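Local structure of periplasmic branched-chain amino acid-binding protein (Burkholderia mallei, 3I09) at residues 5-11 and 72-78; 95-100 and 115-119; 132-137 and 163-167. The protein probably captures branched-chain amino acids or related small molecules in the periplasm for an ABC transporter, and here holds acetoacetic acid. All coordinates share one frame. Residue numbers count along the deposited sequence, not the author numbering.

In the fold
This type I periplasmic binding protein illustrates how a two-lobed α/β chain is assembled by contacts made in series, none nested or crossing. From the N terminus, strand 5-11 meets 72-78 in contact 1, closing a loop of 60 residues that holds helices 22-36 and 56-69. Contact 2 then joins 95-100 to 115-119 across a loop of 14 residues without helix or strand. These two share one sheet: G77 N lies 2.8 Å from I99 O, a probable hydrogen bond between neighbouring strands. After strand 117-119, helix 124-137 follows; contact 3 closes a 25-residue loop, tying it to helix 151-166 beside the four-stranded parallel sheet of the second lobe, centre to centre about 36 Å from contact 1.

Contact 1: 5-11 and 72-78; sequences VKIGFIT and LDLLVGG
Parallel strand pairing at the centre of the α/β sheet in one lobe of a type I periplasmic binding protein joins 5-11 to 72-78. The strand axes approach to 4.7 Å at 28°, and I7, G8, F9 and I10 register with L74, L75, V76 and G77. K6 opens the pairing: its N donates to D73 OD2 (2.9 Å), while its O accepts from D73 N (2.9 Å) and L74 N (3.1 Å), D73 having phi -105° and psi -39°; the K6 side chain (chi1 t) leads away, NZ hydrogen-bonded to G70 O. G8 N donates to L74 O (2.9 Å) and G8 O accepts from V76 N (2.8 Å). L72 CD1, 3.4 Å from G8 N, fills space a CB on G8 would need. V76 (chi1 t) lies on the face of I7, L74 and F9, covered by helices 22-36 and 278-297; its CG1 is 3.7 Å from F9 CD1 and its CG2 4.0 Å from I7 CG2. On the other face, under helix 56-69, I10 CD1 meets L75 CD1 at 3.9 Å. V76 O accepts from I10 N (3.2 Å). The pairing ends near the acetoacetate pocket, where G78 N donates to I10 O at 2.8 Å.

Contact 2: 95-100 and 115-119; sequences KKVYIN and PYTVH
The edge of the same lobe's sheet, where 117-119 is the outermost strand, is formed by parallel pairing of 97-100 with 117-119. Their axes lie 4.8 Å apart at 15°, with Y98, I99 and N100 opposite T117, V118 and H119. Y98 N donates to Y116 O (2.9 Å), V118 N to Y98 O (2.8 Å) and N100 N to V118 O (2.8 Å). On one face I99 CG1 touches V118 CB at 3.9 Å; on the other, N100 ND2 donates to Y98 OH (3.0 Å), which donates to A84 O. K95, with positive phi (58°), is the C-prime residue of the Schellman motif ending helix 81-94. Y116 (chi1 m) lays its ring beneath this turn: K95 CA stands 3.8 Å from the Y116 ring centroid, almost on the normal, a CH-pi contact, while Y116 OH bonds to D303. That helix brings in 97-100 by a right-handed beta-alpha-beta crossover from 72-77, whereas 117-119 joins through a helix-free loop as parallel edge strand of this Rossmann-like lobe.

Contact 3: 132-137 and 163-167; sequences GSAVVK and VVKAN
Two helices flanking the parallel sheet of the other lobe in this type I periplasmic binding protein meet near their C-terminal ends: 132-137 belongs to helix 124-137 and 163-167 ends helix 151-166. The closest CA pair, G132 and V163, is 6.3 Å apart, helped by the lack of a side chain at G132, whose C lies 4.0 Å from V163 CG1. In the apolar group, V136 (chi1 t) points toward the other helix, its CG2 3.8 Å from V164 CG2 and its CG1 3.7 Å from N167 CB; beneath them, W143 of strand 142-148 touches V136 and V164. The polar contacts gather on N167 (phi -103°, psi 19°). With chi1 m, its ND2 turns back to donate to V163 O at 3.0 Å. A water spans the gap, donating to S133 OG (2.7 Å) and accepting from N167 ND2 (3.0 Å); S133 OG also bonds to K129 O. K137 reaches over with chi1 -97° and chi2 108°, both between wells, its NZ donating to N167 OD1 at 2.8 Å.

Contact 1: 5-11 and 72-78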
ATOM      1  N   VAL A   5      23.911  -6.599  -9.880  1.00 12.80           N
ATOM      2  CA  VAL A   5      22.506  -6.922  -9.681  1.00 12.86           C
ATOM      3  C   VAL A   5      21.796  -5.582  -9.470  1.00 12.60           C
ATOM      4  O   VAL A   5      22.122  -4.822  -8.547  1.00 13.26           O
ATOM      5  CB  VAL A   5      22.307  -7.855  -8.504  1.00 13.51           C
ATOM      6  CG1 VAL A   5      20.806  -8.058  -8.210  1.00 13.48           C
ATOM      7  CG2 VAL A   5      22.990  -9.224  -8.803  1.00 12.99           C
ATOM      8  N   LYS A   6      20.902  -5.255 -10.376  1.00 12.05           N
ATOM      9  CA  LYS A   6      20.318  -3.916 -10.402  1.00 12.61           C
ATOM     10  C   LYS A   6      18.863  -3.890  -9.920  1.00 12.25           C
ATOM     11  O   LYS A   6      18.000  -4.593 -10.435  1.00 11.62           O
ATOM     12  CB  LYS A   6      20.414  -3.292 -11.802  1.00 13.55           C
ATOM     13  CG  LYS A   6      19.933  -1.839 -11.705  1.00 19.02           C
ATOM     14  CD  LYS A   6      20.245  -0.917 -12.897  1.00 22.99           C
ATOM     15  CE  LYS A   6      21.699  -0.670 -13.145  1.00 26.10           C
ATOM     16  NZ  LYS A   6      21.742   0.115 -14.435  1.00 25.90           N
ATOM     17  N   ILE A   7      18.631  -3.099  -8.885  1.00 11.77           N
ATOM     18  CA  ILE A   7      17.281  -2.882  -8.333  1.00 11.43           C
ATOM     19  C   ILE A   7      16.821  -1.473  -8.716  1.00 12.81           C
ATOM     20  O   ILE A   7      17.531  -0.506  -8.447  1.00 12.99           O
ATOM     21  CB  ILE A   7      17.339  -3.022  -6.834  1.00 10.59           C
ATOM     22  CG1 ILE A   7      17.763  -4.461  -6.443  1.00 12.30           C
ATOM     23  CG2 ILE A   7      15.977  -2.635  -6.180  1.00 11.15           C
ATOM     24  CD1 ILE A   7      17.895  -4.674  -4.904  1.00 12.06           C
ATOM     25  N   GLY A   8      15.630  -1.355  -9.291  1.00 12.25           N
ATOM     26  CA  GLY A   8      15.095  -0.055  -9.658  1.00 13.59           C
ATOM     27  C   GLY A   8      13.822   0.208  -8.875  1.00 12.61           C
ATOM     28  O   GLY A   8      13.011  -0.691  -8.698  1.00 14.83           O
ATOM     29  N   PHE A   9      13.675   1.433  -8.387  1.00 11.64           N
ATOM     30  CA  PHE A   9      12.551   1.837  -7.588  1.00 10.35           C
ATOM     31  C   PHE A   9      11.892   3.028  -8.261  1.00 10.17           C
ATOM     32  O   PHE A   9      12.550   4.037  -8.514  1.00 10.00           O
ATOM     33  CB  PHE A   9      13.039   2.219  -6.195  1.00 11.07           C
ATOM     34  CG  PHE A   9      11.953   2.693  -5.241  1.00 10.18           C
ATOM     35  CD1 PHE A   9      10.797   1.970  -5.055  1.00 11.90           C
ATOM     36  CD2 PHE A   9      12.137   3.855  -4.492  1.00 10.41           C
ATOM     37  CE1 PHE A   9       9.801   2.405  -4.116  1.00 13.30           C
ATOM     38  CE2 PHE A   9      11.182   4.294  -3.592  1.00  8.85           C
ATOM     39  CZ  PHE A   9      10.046   3.565  -3.373  1.00 10.73           C
ATOM     40  N   ILE A  10      10.603   2.897  -8.517  1.00 10.30           N
ATOM     41  CA  ILE A  10       9.826   3.970  -9.169  1.00 10.22           C
ATOM     42  C   ILE A  10       8.599   4.295  -8.345  1.00 10.16           C
ATOM     43  O   ILE A  10       7.742   3.427  -8.073  1.00 10.81           O
ATOM     44  CB  ILE A  10       9.404   3.622 -10.599  1.00 10.99           C
ATOM     45  CG1 ILE A  10      10.594   3.190 -11.436  1.00 11.12           C
ATOM     46  CG2 ILE A  10       8.682   4.867 -11.217  1.00 11.36           C
ATOM     47  CD1 ILE A  10      10.231   2.790 -12.890  1.00 10.40           C
ATOM     48  N   THR A  11       8.513   5.539  -7.902  1.00 10.02           N
ATOM     49  CA  THR A  11       7.451   5.963  -7.013  1.00 10.82           C
ATOM     50  C   THR A  11       7.222   7.448  -7.144  1.00 10.52           C
ATOM     51  O   THR A  11       7.910   8.130  -7.915  1.00 10.94           O
ATOM     52  CB  THR A  11       7.763   5.578  -5.517  1.00  9.31           C
ATOM     53  OG1 THR A  11       6.541   5.607  -4.755  1.00 11.17           O
ATOM     54  CG2 THR A  11       8.814   6.520  -4.880  1.00 10.68           C
ATOM     55  N   LEU A  72      18.248  -4.272 -15.607  1.00 12.51           N
ATOM     56  CA  LEU A  72      17.439  -4.387 -14.405  1.00 11.56           C
ATOM     57  C   LEU A  72      17.139  -5.821 -14.051  1.00 11.81           C
ATOM     58  O   LEU A  72      16.796  -6.625 -14.928  1.00 13.16           O
ATOM     59  CB  LEU A  72      16.131  -3.642 -14.575  1.00 11.79           C
ATOM     60  CG  LEU A  72      15.427  -3.299 -13.271  1.00 14.14           C
ATOM     61  CD1 LEU A  72      16.140  -2.092 -12.597  1.00 16.41           C
ATOM     62  CD2 LEU A  72      14.004  -2.910 -13.543  1.00 16.61           C
ATOM     63  N   ASP A  73      17.308  -6.137 -12.766  1.00 12.30           N
ATOM     64  CA  ASP A  73      16.975  -7.460 -12.229  1.00 12.04           C
ATOM     65  C   ASP A  73      15.678  -7.484 -11.386  1.00 12.61           C
ATOM     66  O   ASP A  73      14.888  -8.450 -11.447  1.00 13.06           O
ATOM     67  CB  ASP A  73      18.145  -7.935 -11.419  1.00 11.28           C
ATOM     68  CG  ASP A  73      19.324  -8.252 -12.281  1.00 12.54           C
ATOM     69  OD1 ASP A  73      19.172  -9.176 -13.137  1.00 14.72           O
ATOM     70  OD2 ASP A  73      20.349  -7.526 -12.162  1.00 11.23           O
ATOM     71  N   LEU A  74      15.470  -6.436 -10.597  1.00 11.80           N
ATOM     72  CA  LEU A  74      14.221  -6.253  -9.825  1.00 11.25           C
ATOM     73  C   LEU A  74      13.667  -4.850 -10.064  1.00 11.85           C
ATOM     74  O   LEU A  74      14.404  -3.859  -9.947  1.00 11.19           O
ATOM     75  CB  LEU A  74      14.471  -6.400  -8.319  1.00 11.48           C
ATOM     76  CG  LEU A  74      13.327  -5.995  -7.368  1.00 11.31           C
ATOM     77  CD1 LEU A  74      12.100  -6.921  -7.536  1.00 11.73           C
ATOM     78  CD2 LEU A  74      13.783  -5.951  -5.882  1.00 10.57           C
ATOM     79  N   LEU A  75      12.367  -4.791 -10.344  1.00 11.94           N
ATOM     80  CA  LEU A  75      11.593  -3.550 -10.322  1.00 11.96           C
ATOM     81  C   LEU A  75      10.735  -3.520  -9.072  1.00 11.77           C
ATOM     82  O   LEU A  75       9.885  -4.415  -8.830  1.00 11.75           O
ATOM     83  CB  LEU A  75      10.741  -3.400 -11.573  1.00 11.18           C
ATOM     84  CG  LEU A  75       9.886  -2.143 -11.665  1.00 11.91           C
ATOM     85  CD1 LEU A  75      10.786  -0.885 -11.691  1.00 11.37           C
ATOM     86  CD2 LEU A  75       8.905  -2.204 -12.892  1.00 12.32           C
ATOM     87  N   VAL A  76      10.977  -2.508  -8.247  1.00 11.44           N
ATOM     88  CA  VAL A  76      10.173  -2.250  -7.063  1.00 11.12           C
ATOM     89  C   VAL A  76       9.210  -1.136  -7.409  1.00 12.57           C
ATOM     90  O   VAL A  76       9.635  -0.025  -7.715  1.00 12.30           O
ATOM     91  CB  VAL A  76      10.986  -1.839  -5.833  1.00 11.86           C
ATOM     92  CG1 VAL A  76      10.034  -1.611  -4.604  1.00 10.83           C
ATOM     93  CG2 VAL A  76      12.047  -2.941  -5.513  1.00 12.02           C
ATOM     94  N   GLY A  77       7.921  -1.445  -7.320  1.00 12.02           N
ATOM     95  CA  GLY A  77       6.849  -0.512  -7.640  1.00 12.94           C
ATOM     96  C   GLY A  77       6.428   0.227  -6.385  1.00 11.76           C
ATOM     97  O   GLY A  77       6.102  -0.373  -5.357  1.00 11.82           O
ATOM     98  N   GLY A  78       6.378   1.553  -6.474  1.00 12.41           N
ATOM     99  CA  GLY A  78       5.928   2.370  -5.358  1.00 11.56           C
ATOM    100  C   GLY A  78       4.452   2.712  -5.447  1.00 12.09           C
ATOM    101  O   GLY A  78       3.609   1.862  -5.745  1.00 10.89           O
TER

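Contact 2: 95-100 and 115-119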
ATOM      1  N   LYS A  95       9.249 -10.443 -18.835  1.00 12.12           N
ATOM      2  CA  LYS A  95       9.541 -11.544 -17.895  1.00 13.54           C
ATOM      3  C   LYS A  95      10.580 -11.123 -16.847  1.00 12.52           C
ATOM      4  O   LYS A  95      11.672 -11.703 -16.731  1.00 12.65           O
ATOM      5  CB  LYS A  95       9.950 -12.805 -18.662  1.00 13.10           C
ATOM      6  CG  LYS A  95       8.843 -13.265 -19.628  1.00 16.25           C
ATOM      7  CD  LYS A  95       9.181 -14.588 -20.347  1.00 21.38           C
ATOM      8  CE  LYS A  95       7.884 -15.296 -20.785  1.00 26.00           C
ATOM      9  NZ  LYS A  95       8.096 -16.730 -21.184  1.00 30.92           N
ATOM     10  N   LYS A  96      10.275 -10.027 -16.160  1.00 12.77           N
ATOM     11  CA  LYS A  96      11.162  -9.500 -15.137  1.00 12.57           C
ATOM     12  C   LYS A  96      10.437  -9.447 -13.817  1.00 11.98           C
ATOM     13  O   LYS A  96       9.259  -9.131 -13.766  1.00 10.81           O
ATOM     14  CB  LYS A  96      11.625  -8.090 -15.460  1.00 14.24           C
ATOM     15  CG  LYS A  96      12.394  -7.957 -16.754  1.00 17.16           C
ATOM     16  CD  LYS A  96      13.715  -8.693 -16.716  1.00 18.57           C
ATOM     17  CE  LYS A  96      14.434  -8.493 -18.051  1.00 19.94           C
ATOM     18  NZ  LYS A  96      15.544  -9.451 -18.259  1.00 17.06           N
ATOM     19  N   VAL A  97      11.160  -9.741 -12.738  1.00 10.82           N
ATOM     20  CA  VAL A  97      10.568  -9.739 -11.411  1.00 11.23           C
ATOM     21  C   VAL A  97      10.134  -8.335 -10.954  1.00 10.69           C
ATOM     22  O   VAL A  97      10.917  -7.369 -10.978  1.00 10.74           O
ATOM     23  CB  VAL A  97      11.539 -10.357 -10.349  1.00 10.64           C
ATOM     24  CG1 VAL A  97      10.903 -10.321  -8.914  1.00 10.48           C
ATOM     25  CG2 VAL A  97      11.945 -11.801 -10.779  1.00 12.85           C
ATOM     26  N   TYR A  98       8.872  -8.239 -10.558  1.00 10.63           N
ATOM     27  CA  TYR A  98       8.241  -6.994 -10.213  1.00 10.97           C
ATOM     28  C   TYR A  98       7.558  -7.147  -8.840  1.00 10.66           C
ATOM     29  O   TYR A  98       6.601  -7.938  -8.687  1.00 10.52           O
ATOM     30  CB  TYR A  98       7.221  -6.623 -11.288  1.00 11.07           C
ATOM     31  CG  TYR A  98       6.355  -5.394 -10.991  1.00  9.64           C
ATOM     32  CD1 TYR A  98       6.903  -4.190 -10.545  1.00  9.70           C
ATOM     33  CD2 TYR A  98       4.985  -5.439 -11.211  1.00 12.66           C
ATOM     34  CE1 TYR A  98       6.102  -3.077 -10.319  1.00 11.56           C
ATOM     35  CE2 TYR A  98       4.174  -4.350 -10.986  1.00 13.21           C
ATOM     36  CZ  TYR A  98       4.725  -3.174 -10.539  1.00 13.06           C
ATOM     37  OH  TYR A  98       3.892  -2.121 -10.304  1.00 15.03           O
ATOM     38  N   ILE A  99       8.030  -6.372  -7.865  1.00 10.07           N
ATOM     39  CA  ILE A  99       7.416  -6.381  -6.564  1.00  9.98           C
ATOM     40  C   ILE A  99       6.825  -5.013  -6.305  1.00 10.86           C
ATOM     41  O   ILE A  99       7.531  -3.992  -6.304  1.00 10.67           O
ATOM     42  CB  ILE A  99       8.411  -6.747  -5.471  1.00 11.37           C
ATOM     43  CG1 ILE A  99       9.021  -8.101  -5.788  1.00 12.21           C
ATOM     44  CG2 ILE A  99       7.684  -6.783  -4.118  1.00  9.95           C
ATOM     45  CD1 ILE A  99      10.085  -8.544  -4.768  1.00 12.74           C
ATOM     46  N   ASN A 100       5.510  -4.971  -6.157  1.00 10.88           N
ATOM     47  CA  ASN A 100       4.825  -3.722  -5.854  1.00 10.52           C
ATOM     48  C   ASN A 100       4.475  -3.584  -4.375  1.00 10.18           C
ATOM     49  O   ASN A 100       3.867  -4.486  -3.780  1.00 11.04           O
ATOM     50  CB  ASN A 100       3.575  -3.538  -6.678  1.00 11.53           C
ATOM     51  CG  ASN A 100       3.034  -2.118  -6.525  1.00 11.75           C
ATOM     52  OD1 ASN A 100       2.481  -1.786  -5.487  1.00 13.46           O
ATOM     53  ND2 ASN A 100       3.282  -1.258  -7.528  1.00 14.46           N
ATOM     54  N   PRO A 115       2.662 -13.993 -13.781  1.00 14.52           N
ATOM     55  CA  PRO A 115       3.591 -14.887 -13.140  1.00 14.74           C
ATOM     56  C   PRO A 115       4.851 -14.226 -12.603  1.00 14.26           C
ATOM     57  O   PRO A 115       5.631 -14.914 -11.963  1.00 14.18           O
ATOM     58  CB  PRO A 115       4.003 -15.845 -14.263  1.00 14.77           C
ATOM     59  CG  PRO A 115       3.115 -15.563 -15.385  1.00 16.91           C
ATOM     60  CD  PRO A 115       2.714 -14.140 -15.245  1.00 15.97           C
ATOM     61  N   TYR A 116       5.010 -12.922 -12.841  1.00 12.56           N
ATOM     62  CA  TYR A 116       6.192 -12.181 -12.434  1.00 13.16           C
ATOM     63  C   TYR A 116       5.922 -11.084 -11.412  1.00 13.03           C
ATOM     64  O   TYR A 116       6.825 -10.277 -11.146  1.00 13.93           O
ATOM     65  CB  TYR A 116       6.864 -11.581 -13.693  1.00 13.46           C
ATOM     66  CG  TYR A 116       7.305 -12.677 -14.634  1.00 13.65           C
ATOM     67  CD1 TYR A 116       8.488 -13.374 -14.406  1.00 16.92           C
ATOM     68  CD2 TYR A 116       6.495 -13.096 -15.664  1.00 15.98           C
ATOM     69  CE1 TYR A 116       8.871 -14.428 -15.219  1.00 17.70           C
ATOM     70  CE2 TYR A 116       6.888 -14.148 -16.494  1.00 16.27           C
ATOM     71  CZ  TYR A 116       8.060 -14.807 -16.253  1.00 16.95           C
ATOM     72  OH  TYR A 116       8.431 -15.854 -17.070  1.00 20.56           O
ATOM     73  N   THR A 117       4.709 -11.060 -10.839  1.00 12.74           N
ATOM     74  CA  THR A 117       4.261  -9.966  -9.981  1.00 12.51           C
ATOM     75  C   THR A 117       4.110 -10.427  -8.546  1.00 11.66           C
ATOM     76  O   THR A 117       3.552 -11.490  -8.298  1.00 10.73           O
ATOM     77  CB  THR A 117       2.932  -9.449 -10.486  1.00 13.90           C
ATOM     78  OG1 THR A 117       3.095  -9.018 -11.855  1.00 16.81           O
ATOM     79  CG2 THR A 117       2.392  -8.291  -9.578  1.00 11.66           C
ATOM     80  N   VAL A 118       4.614  -9.631  -7.614  1.00 10.57           N
ATOM     81  CA  VAL A 118       4.363  -9.834  -6.215  1.00 10.16           C
ATOM     82  C   VAL A 118       3.708  -8.560  -5.684  1.00 12.17           C
ATOM     83  O   VAL A 118       4.233  -7.465  -5.919  1.00 11.27           O
ATOM     84  CB  VAL A 118       5.666 -10.107  -5.456  1.00 11.24           C
ATOM     85  CG1 VAL A 118       5.401 -10.244  -3.940  1.00  9.54           C
ATOM     86  CG2 VAL A 118       6.319 -11.367  -6.023  1.00 11.88           C
ATOM     87  N   HIS A 119       2.598  -8.714  -4.945  1.00 11.21           N
ATOM     88  CA  HIS A 119       1.932  -7.579  -4.308  1.00 11.26           C
ATOM     89  C   HIS A 119       2.178  -7.732  -2.815  1.00 12.14           C
ATOM     90  O   HIS A 119       1.635  -8.612  -2.157  1.00 11.58           O
ATOM     91  CB  HIS A 119       0.443  -7.518  -4.685  1.00 11.77           C
ATOM     92  CG  HIS A 119      -0.161  -6.136  -4.549  1.00 10.54           C
ATOM     93  ND1 HIS A 119      -1.507  -5.901  -4.717  1.00 14.13           N
ATOM     94  CD2 HIS A 119       0.405  -4.922  -4.348  1.00 13.02           C
ATOM     95  CE1 HIS A 119      -1.755  -4.614  -4.549  1.00 11.15           C
ATOM     96  NE2 HIS A 119      -0.613  -3.990  -4.329  1.00 11.70           N
TER
HETATM   97  O   HOH W   1       9.341 -18.495 -19.101  1.00 35.50           O

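Contact 3: 132-137 and 163-167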
ATOM      1  N   GLY A 132     -14.087  -1.735   6.075  1.00 14.07           N
ATOM      2  CA  GLY A 132     -15.469  -1.883   5.631  1.00 15.60           C
ATOM      3  C   GLY A 132     -16.296  -2.776   6.528  1.00 15.34           C
ATOM      4  O   GLY A 132     -17.320  -2.347   7.024  1.00 15.23           O
ATOM      5  N   SER A 133     -15.837  -4.009   6.765  1.00 16.48           N
ATOM      6  CA  SER A 133     -16.560  -4.942   7.630  1.00 18.12           C
ATOM      7  C   SER A 133     -16.763  -4.405   9.011  1.00 17.75           C
ATOM      8  O   SER A 133     -17.848  -4.562   9.568  1.00 18.25           O
ATOM      9  CB  SER A 133     -15.856  -6.285   7.770  1.00 18.32           C
ATOM     10  OG  SER A 133     -15.618  -6.858   6.508  1.00 22.70           O
ATOM     11  N   ALA A 134     -15.709  -3.812   9.571  1.00 17.02           N
ATOM     12  CA  ALA A 134     -15.718  -3.332  10.943  1.00 17.86           C
ATOM     13  C   ALA A 134     -16.746  -2.198  11.129  1.00 17.55           C
ATOM     14  O   ALA A 134     -17.529  -2.209  12.095  1.00 19.19           O
ATOM     15  CB  ALA A 134     -14.320  -2.884  11.378  1.00 15.92           C
ATOM     16  N   VAL A 135     -16.767  -1.260  10.200  1.00 17.20           N
ATOM     17  CA  VAL A 135     -17.692  -0.131  10.283  1.00 16.76           C
ATOM     18  C   VAL A 135     -19.147  -0.610  10.103  1.00 17.43           C
ATOM     19  O   VAL A 135     -20.024  -0.201  10.875  1.00 17.07           O
ATOM     20  CB  VAL A 135     -17.319   0.974   9.288  1.00 17.19           C
ATOM     21  CG1 VAL A 135     -18.373   2.098   9.219  1.00 16.02           C
ATOM     22  CG2 VAL A 135     -15.949   1.566   9.630  1.00 16.41           C
ATOM     23  N   VAL A 136     -19.403  -1.484   9.134  1.00 17.74           N
ATOM     24  CA  VAL A 136     -20.778  -1.995   8.918  1.00 19.15           C
ATOM     25  C   VAL A 136     -21.224  -2.786  10.150  1.00 20.88           C
ATOM     26  O   VAL A 136     -22.370  -2.642  10.611  1.00 22.59           O
ATOM     27  CB  VAL A 136     -20.907  -2.874   7.648  1.00 19.02           C
ATOM     28  CG1 VAL A 136     -22.342  -3.444   7.530  1.00 18.70           C
ATOM     29  CG2 VAL A 136     -20.562  -2.096   6.454  1.00 18.35           C
ATOM     30  N   LYS A 137     -20.316  -3.576  10.724  1.00 21.96           N
ATOM     31  CA  LYS A 137     -20.651  -4.379  11.894  1.00 23.88           C
ATOM     32  C   LYS A 137     -20.958  -3.501  13.100  1.00 23.01           C
ATOM     33  O   LYS A 137     -21.738  -3.932  13.949  1.00 24.88           O
ATOM     34  CB  LYS A 137     -19.553  -5.406  12.246  1.00 24.73           C
ATOM     35  CG  LYS A 137     -19.812  -6.825  11.697  1.00 27.59           C
ATOM     36  CD  LYS A 137     -18.925  -7.235  10.547  1.00 31.91           C
ATOM     37  CE  LYS A 137     -18.790  -8.777  10.450  1.00 34.01           C
ATOM     38  NZ  LYS A 137     -18.458  -9.278   9.064  1.00 34.79           N
ATOM     39  N   VAL A 163     -18.228  -5.348   0.080  1.00 13.86           N
ATOM     40  CA  VAL A 163     -18.238  -5.727   1.512  1.00 14.42           C
ATOM     41  C   VAL A 163     -19.434  -5.158   2.261  1.00 14.67           C
ATOM     42  O   VAL A 163     -20.124  -5.891   3.003  1.00 15.65           O
ATOM     43  CB  VAL A 163     -16.917  -5.341   2.202  1.00 14.60           C
ATOM     44  CG1 VAL A 163     -16.994  -5.509   3.732  1.00 14.16           C
ATOM     45  CG2 VAL A 163     -15.806  -6.156   1.637  1.00 16.20           C
ATOM     46  N   VAL A 164     -19.709  -3.866   2.047  1.00 14.90           N
ATOM     47  CA  VAL A 164     -20.864  -3.222   2.651  1.00 15.78           C
ATOM     48  C   VAL A 164     -22.157  -3.987   2.334  1.00 16.58           C
ATOM     49  O   VAL A 164     -22.940  -4.337   3.241  1.00 17.61           O
ATOM     50  CB  VAL A 164     -20.976  -1.720   2.241  1.00 14.73           C
ATOM     51  CG1 VAL A 164     -22.357  -1.124   2.677  1.00 16.59           C
ATOM     52  CG2 VAL A 164     -19.822  -0.922   2.876  1.00 15.85           C
ATOM     53  N   LYS A 165     -22.372  -4.272   1.059  1.00 17.19           N
ATOM     54  CA  LYS A 165     -23.574  -4.995   0.644  1.00 19.15           C
ATOM     55  C   LYS A 165     -23.623  -6.426   1.194  1.00 19.82           C
ATOM     56  O   LYS A 165     -24.670  -6.876   1.661  1.00 20.67           O
ATOM     57  CB  LYS A 165     -23.719  -4.968  -0.871  1.00 19.08           C
ATOM     58  CG  LYS A 165     -23.980  -3.578  -1.453  1.00 22.49           C
ATOM     59  CD  LYS A 165     -23.772  -3.572  -2.980  1.00 26.62           C
ATOM     60  CE  LYS A 165     -23.711  -2.166  -3.562  1.00 27.74           C
ATOM     61  NZ  LYS A 165     -23.260  -2.162  -5.013  1.00 27.87           N
ATOM     62  N   ALA A 166     -22.503  -7.136   1.152  1.00 20.51           N
ATOM     63  CA  ALA A 166     -22.411  -8.482   1.718  1.00 21.37           C
ATOM     64  C   ALA A 166     -22.772  -8.535   3.205  1.00 22.22           C
ATOM     65  O   ALA A 166     -23.240  -9.562   3.675  1.00 22.16           O
ATOM     66  CB  ALA A 166     -21.028  -9.036   1.537  1.00 21.19           C
ATOM     67  N   ASN A 167     -22.548  -7.437   3.933  1.00 22.37           N
ATOM     68  CA  ASN A 167     -22.776  -7.387   5.373  1.00 23.14           C
ATOM     69  C   ASN A 167     -24.064  -6.666   5.777  1.00 22.19           C
ATOM     70  O   ASN A 167     -24.220  -6.248   6.922  1.00 22.36           O
ATOM     71  CB  ASN A 167     -21.570  -6.754   6.065  1.00 23.08           C
ATOM     72  CG  ASN A 167     -20.416  -7.713   6.212  1.00 26.80           C
ATOM     73  OD1 ASN A 167     -20.364  -8.475   7.178  1.00 30.37           O
ATOM     74  ND2 ASN A 167     -19.458  -7.664   5.276  1.00 23.77           N
TER
HETATM   75  O   HOH W   2     -16.856  -9.037   5.509  1.00 35.82           O